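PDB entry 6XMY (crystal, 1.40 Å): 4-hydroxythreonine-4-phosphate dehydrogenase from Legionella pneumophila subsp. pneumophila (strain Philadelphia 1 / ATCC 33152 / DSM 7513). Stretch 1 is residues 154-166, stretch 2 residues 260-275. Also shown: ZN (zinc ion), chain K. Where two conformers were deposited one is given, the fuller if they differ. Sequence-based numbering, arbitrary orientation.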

# COMPACT_ATOMS: atom_id res chain seq x y z
N MET A 154 -3.98 5.03 1.15
CA MET A 154 -5.03 4.79 2.12
C MET A 154 -4.77 3.46 2.79
O MET A 154 -4.63 2.44 2.11
CB MET A 154 -6.43 4.80 1.49
CG MET A 154 -7.54 4.63 2.51
SD MET A 154 -9.18 4.63 1.78
CE MET A 154 -9.25 2.99 1.05
N LEU A 155 -4.65 3.45 4.10
CA LEU A 155 -4.62 2.20 4.84
C LEU A 155 -6.04 1.84 5.28
O LEU A 155 -6.83 2.72 5.65
CB LEU A 155 -3.66 2.27 6.03
CG LEU A 155 -2.21 1.88 5.68
CD1 LEU A 155 -1.54 2.91 4.76
CD2 LEU A 155 -1.36 1.66 6.93
N ALA A 156 -6.35 0.56 5.22
CA ALA A 156 -7.72 0.10 5.43
C ALA A 156 -7.72 -1.16 6.27
O ALA A 156 -6.97 -2.09 6.01
CB ALA A 156 -8.40 -0.17 4.09
N CYS A 157 -8.59 -1.17 7.28
CA CYS A 157 -8.88 -2.35 8.08
C CYS A 157 -10.34 -2.27 8.48
O CYS A 157 -11.03 -1.30 8.16
CB CYS A 157 -7.95 -2.44 9.29
SG CYS A 157 -8.04 -1.00 10.41
N SER A 158 -10.83 -3.30 9.18
CA SER A 158 -12.23 -3.30 9.57
C SER A 158 -12.57 -2.13 10.49
O SER A 158 -13.71 -1.65 10.49
CB SER A 158 -12.62 -4.63 10.21
OG SER A 158 -12.06 -4.73 11.50
N GLN A 159 -11.60 -1.64 11.27
CA GLN A 159 -11.88 -0.57 12.23
C GLN A 159 -12.01 0.78 11.53
O GLN A 159 -12.82 1.62 11.94
CB GLN A 159 -10.77 -0.50 13.29
CG GLN A 159 -10.71 -1.68 14.25
CD GLN A 159 -9.88 -2.84 13.74
OE1 GLN A 159 -9.46 -2.87 12.58
NE2 GLN A 159 -9.63 -3.82 14.61
N MET A 160 -11.21 1.01 10.49
CA MET A 160 -11.14 2.36 9.94
C MET A 160 -10.38 2.34 8.62
O MET A 160 -9.63 1.41 8.32
CB MET A 160 -10.45 3.32 10.91
CG MET A 160 -9.01 2.94 11.21
SD MET A 160 -8.20 4.00 12.42
CE MET A 160 -9.10 3.55 13.92
N LYS A 161 -10.58 3.40 7.86
CA LYS A 161 -9.76 3.72 6.70
C LYS A 161 -9.12 5.06 6.97
O LYS A 161 -9.78 5.99 7.45
CB LYS A 161 -10.63 3.81 5.44
CG LYS A 161 -11.27 2.49 5.01
CD LYS A 161 -12.09 2.70 3.76
CE LYS A 161 -12.66 1.38 3.22
NZ LYS A 161 -13.56 0.70 4.20
N VAL A 162 -7.82 5.18 6.69
CA VAL A 162 -7.08 6.42 6.88
C VAL A 162 -6.34 6.74 5.60
O VAL A 162 -5.44 5.99 5.19
CB VAL A 162 -6.10 6.35 8.06
CG1 VAL A 162 -5.30 7.64 8.14
CG2 VAL A 162 -6.86 6.12 9.37
N ALA A 163 -6.71 7.84 4.96
CA ALA A 163 -6.01 8.35 3.79
C ALA A 163 -5.12 9.51 4.22
O ALA A 163 -5.46 10.26 5.14
CB ALA A 163 -7.00 8.84 2.74
N LEU A 164 -3.99 9.66 3.54
CA LEU A 164 -3.00 10.67 3.88
C LEU A 164 -2.98 11.78 2.84
O LEU A 164 -3.01 11.52 1.63
CB LEU A 164 -1.61 10.03 3.97
CG LEU A 164 -1.43 8.92 5.02
CD1 LEU A 164 -0.02 8.38 4.95
CD2 LEU A 164 -1.78 9.42 6.43
N VAL A 165 -2.92 13.03 3.32
CA VAL A 165 -2.71 14.15 2.41
C VAL A 165 -1.27 14.17 1.94
O VAL A 165 -0.99 14.48 0.77
CB VAL A 165 -3.13 15.48 3.07
CG1 VAL A 165 -2.80 16.66 2.14
CG2 VAL A 165 -4.62 15.46 3.44
N THR A 166 -0.33 13.90 2.84
CA THR A 166 1.08 13.77 2.52
C THR A 166 1.59 12.43 3.05
O THR A 166 1.09 11.91 4.05
CB THR A 166 1.93 14.91 3.11
OG1 THR A 166 1.93 14.87 4.55
CG2 THR A 166 1.41 16.26 2.62
N CYS A 260 -17.99 7.85 10.21
CA CYS A 260 -17.53 8.21 8.88
C CYS A 260 -17.08 6.95 8.16
O CYS A 260 -16.91 5.89 8.75
CB CYS A 260 -16.42 9.27 8.92
SG CYS A 260 -14.83 8.70 9.59
N ASP A 261 -16.91 7.10 6.85
CA ASP A 261 -16.43 6.01 6.01
C ASP A 261 -14.92 6.03 5.84
O ASP A 261 -14.34 5.01 5.48
CB ASP A 261 -17.12 6.08 4.64
CG ASP A 261 -18.61 5.96 4.76
OD1 ASP A 261 -19.08 4.87 5.15
OD2 ASP A 261 -19.31 6.96 4.49
N ALA A 262 -14.28 7.17 6.11
CA ALA A 262 -12.83 7.25 6.05
C ALA A 262 -12.39 8.49 6.79
O ALA A 262 -13.10 9.50 6.84
CB ALA A 262 -12.32 7.32 4.61
N TYR A 263 -11.20 8.40 7.37
CA TYR A 263 -10.49 9.53 7.94
C TYR A 263 -9.44 10.02 6.96
O TYR A 263 -8.89 9.25 6.17
CB TYR A 263 -9.78 9.13 9.23
CG TYR A 263 -10.70 8.66 10.32
CD1 TYR A 263 -11.43 9.56 11.09
CD2 TYR A 263 -10.84 7.30 10.60
CE1 TYR A 263 -12.28 9.14 12.09
CE2 TYR A 263 -11.68 6.86 11.60
CZ TYR A 263 -12.39 7.79 12.35
OH TYR A 263 -13.23 7.36 13.35
N VAL A 264 -9.16 11.32 7.04
CA VAL A 264 -8.05 11.93 6.32
C VAL A 264 -7.10 12.52 7.35
O VAL A 264 -7.51 13.37 8.16
CB VAL A 264 -8.53 12.99 5.32
CG1 VAL A 264 -7.36 13.71 4.71
CG2 VAL A 264 -9.38 12.35 4.25
N ALA A 265 -5.86 12.07 7.35
CA ALA A 265 -4.81 12.67 8.16
C ALA A 265 -3.91 13.51 7.27
O ALA A 265 -3.71 13.21 6.09
CB ALA A 265 -4.00 11.59 8.88
N MET A 266 -3.38 14.59 7.85
CA MET A 266 -2.56 15.52 7.08
C MET A 266 -1.17 14.95 6.79
O MET A 266 -0.56 15.33 5.78
CB MET A 266 -2.46 16.86 7.80
CG MET A 266 -3.77 17.63 7.75
SD MET A 266 -4.17 18.24 6.10
CE MET A 266 -5.96 18.02 6.05
N TYR A 267 -0.67 14.05 7.64
CA TYR A 267 0.69 13.55 7.48
C TYR A 267 0.82 12.17 8.10
O TYR A 267 -0.01 11.72 8.90
CB TYR A 267 1.73 14.55 8.01
CG TYR A 267 1.55 14.90 9.47
CD1 TYR A 267 0.66 15.91 9.86
CD2 TYR A 267 2.25 14.22 10.46
CE1 TYR A 267 0.48 16.23 11.20
CE2 TYR A 267 2.08 14.53 11.79
CZ TYR A 267 1.20 15.53 12.16
OH TYR A 267 1.05 15.80 13.50
N HIS A 268 1.91 11.50 7.72
CA HIS A 268 2.11 10.08 7.94
C HIS A 268 1.90 9.67 9.41
O HIS A 268 1.07 8.81 9.72
CB HIS A 268 3.54 9.76 7.46
CG HIS A 268 3.91 8.32 7.53
ND1 HIS A 268 4.27 7.69 8.70
CD2 HIS A 268 4.08 7.41 6.54
CE1 HIS A 268 4.60 6.43 8.44
NE2 HIS A 268 4.48 6.24 7.13
N ASP A 269 2.68 10.25 10.31
CA ASP A 269 2.62 9.83 11.71
C ASP A 269 1.42 10.40 12.46
O ASP A 269 1.25 10.09 13.64
CB ASP A 269 3.91 10.19 12.46
CG ASP A 269 5.07 9.27 12.11
OD1 ASP A 269 4.89 8.26 11.39
OD2 ASP A 269 6.19 9.55 12.59
N GLN A 270 0.58 11.22 11.81
CA GLN A 270 -0.65 11.68 12.43
C GLN A 270 -1.75 10.63 12.32
O GLN A 270 -2.64 10.58 13.18
CB GLN A 270 -1.12 12.98 11.77
CG GLN A 270 -2.20 13.70 12.56
CD GLN A 270 -2.78 14.86 11.80
OE1 GLN A 270 -3.12 14.74 10.62
NE2 GLN A 270 -2.94 16.00 12.48
N GLY A 271 -1.71 9.80 11.28
CA GLY A 271 -2.79 8.85 11.04
C GLY A 271 -2.42 7.39 11.15
O GLY A 271 -3.23 6.57 11.58
N LEU A 272 -1.21 7.04 10.76
CA LEU A 272 -0.86 5.63 10.72
C LEU A 272 -0.63 4.97 12.09
O LEU A 272 -0.93 3.78 12.24
CB LEU A 272 0.32 5.36 9.78
CG LEU A 272 0.07 5.81 8.34
CD1 LEU A 272 1.15 5.22 7.43
CD2 LEU A 272 -1.34 5.45 7.85
N PRO A 273 -0.10 5.68 13.11
CA PRO A 273 0.05 5.00 14.41
C PRO A 273 -1.25 4.43 14.96
O PRO A 273 -1.27 3.28 15.42
CB PRO A 273 0.66 6.08 15.30
CG PRO A 273 1.43 6.94 14.35
CD PRO A 273 0.56 7.00 13.11
N VAL A 274 -2.34 5.20 14.95
CA VAL A 274 -3.61 4.69 15.46
C VAL A 274 -4.09 3.51 14.61
O VAL A 274 -4.53 2.49 15.14
CB VAL A 274 -4.68 5.80 15.53
CG1 VAL A 274 -6.08 5.18 15.64
CG2 VAL A 274 -4.43 6.73 16.70
N LEU A 275 -4.02 3.65 13.29
CA LEU A 275 -4.52 2.58 12.43
C LEU A 275 -3.75 1.29 12.66
O LEU A 275 -4.35 0.21 12.80
CB LEU A 275 -4.48 3.00 10.96
CG LEU A 275 -5.09 1.97 9.99
CD1 LEU A 275 -5.85 2.64 8.87
CD2 LEU A 275 -4.01 1.01 9.44
ZN ZN K . 5.41 4.57 6.00
O HOH W 1 -15.25 2.59 5.38
O HOH W 2 3.59 13.00 5.80
O HOH W 3 5.91 3.12 4.36
O HOH W 4 3.79 4.27 5.14

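How do the two backbones lie against each other? Strand 161-164 runs beside strand 262-265 in the same direction, their axes 4.6 Å apart at closest approach and 31° apart in direction. The pairing is parallel, so Tyr263, Ala163 and Ala265 each use both N and O across the contact, bonding to two different residues of the neighbouring stretch. Tyr263 N donates to Lys161 O at 2.8 Å, and Ala163 N donates to Tyr263 O at 2.9 Å; Ala265 N then donates to Ala163 O at 2.9 Å, and Val165 N to Ala265 O at 2.9 Å. The first stretch also folds back on itself: Leu155 N donates to Val162 O and Val162 N to Leu155 O, making 154-156 the next strand over. After strand 262-265, the chain turns into helix 268-275, which runs back roughly antiparallel to strand 161-164, at 161°, with the axes 8.5 Å apart.

What fills the space between the sheet and this helix? Val162, Leu164, Tyr263 and Ala265 share one face of the sheet, and the helix packs over it. Leu275 is the most extensively covered residue of the contact: its CD1 lies 3.6 Å from Leu155 CB, 3.7 Å from Val162 CG2 and 3.9 Å from Met160 CG. One turn earlier, Leu272 leaves the helix sideways, but its end comes nearer the strands, placing CD2 3.9 Å from Leu155 CD2 and CD1 4.2 Å from Leu164 CD1. The leucine and valine side chains among these are buried, and their contacts are ordinary van der Waals packing. Gly271 permits the close approach, with its CA 4.0 Å from Val162 CG1; a CB there would clash with both Val162 CG1 and Ala265 CB.

Which contacts flank this layer and the sheet's other face? Met160 curls its side chain so that CE comes 3.8 Å from Val274 CG1, while its CB meets the edge of the Tyr263 ring, 3.8 Å from CE2. On the face carrying Ala163 and Val264, the apolar packing continues into the loops: Val165 CG2 sits 3.5 Å from Val264 CG1 and 3.9 Å from Met266 SD. Near the start of the paired strands, Lys161 has an extended chain whose end leads off from the other stretch, yet a water links them, accepting from Lys161 NZ at 2.8 Å and donating to Asp261 O at 2.6 Å.

How is the passage from strand to helix held? Thr166 OG1 donates to Met266 O at 2.8 Å, and a weak bond from Thr166 N reaches the same Met266 O at 3.3 Å, so the pairing persists just past the strands. A water donates to Thr166 OG1 at 2.8 Å and accepts from His268 N at 3.0 Å, giving a partner to an amide in the helix's first turn. Within the second stretch, Met266 N donates to Gln270 OE1 at 2.8 Å, tying the turn to the helix. His268 ND1 donates to Asp269 OD1 at 2.8 Å, leaving the other ring nitrogen, His268 NE2, to bind ZN at 2.2 Å.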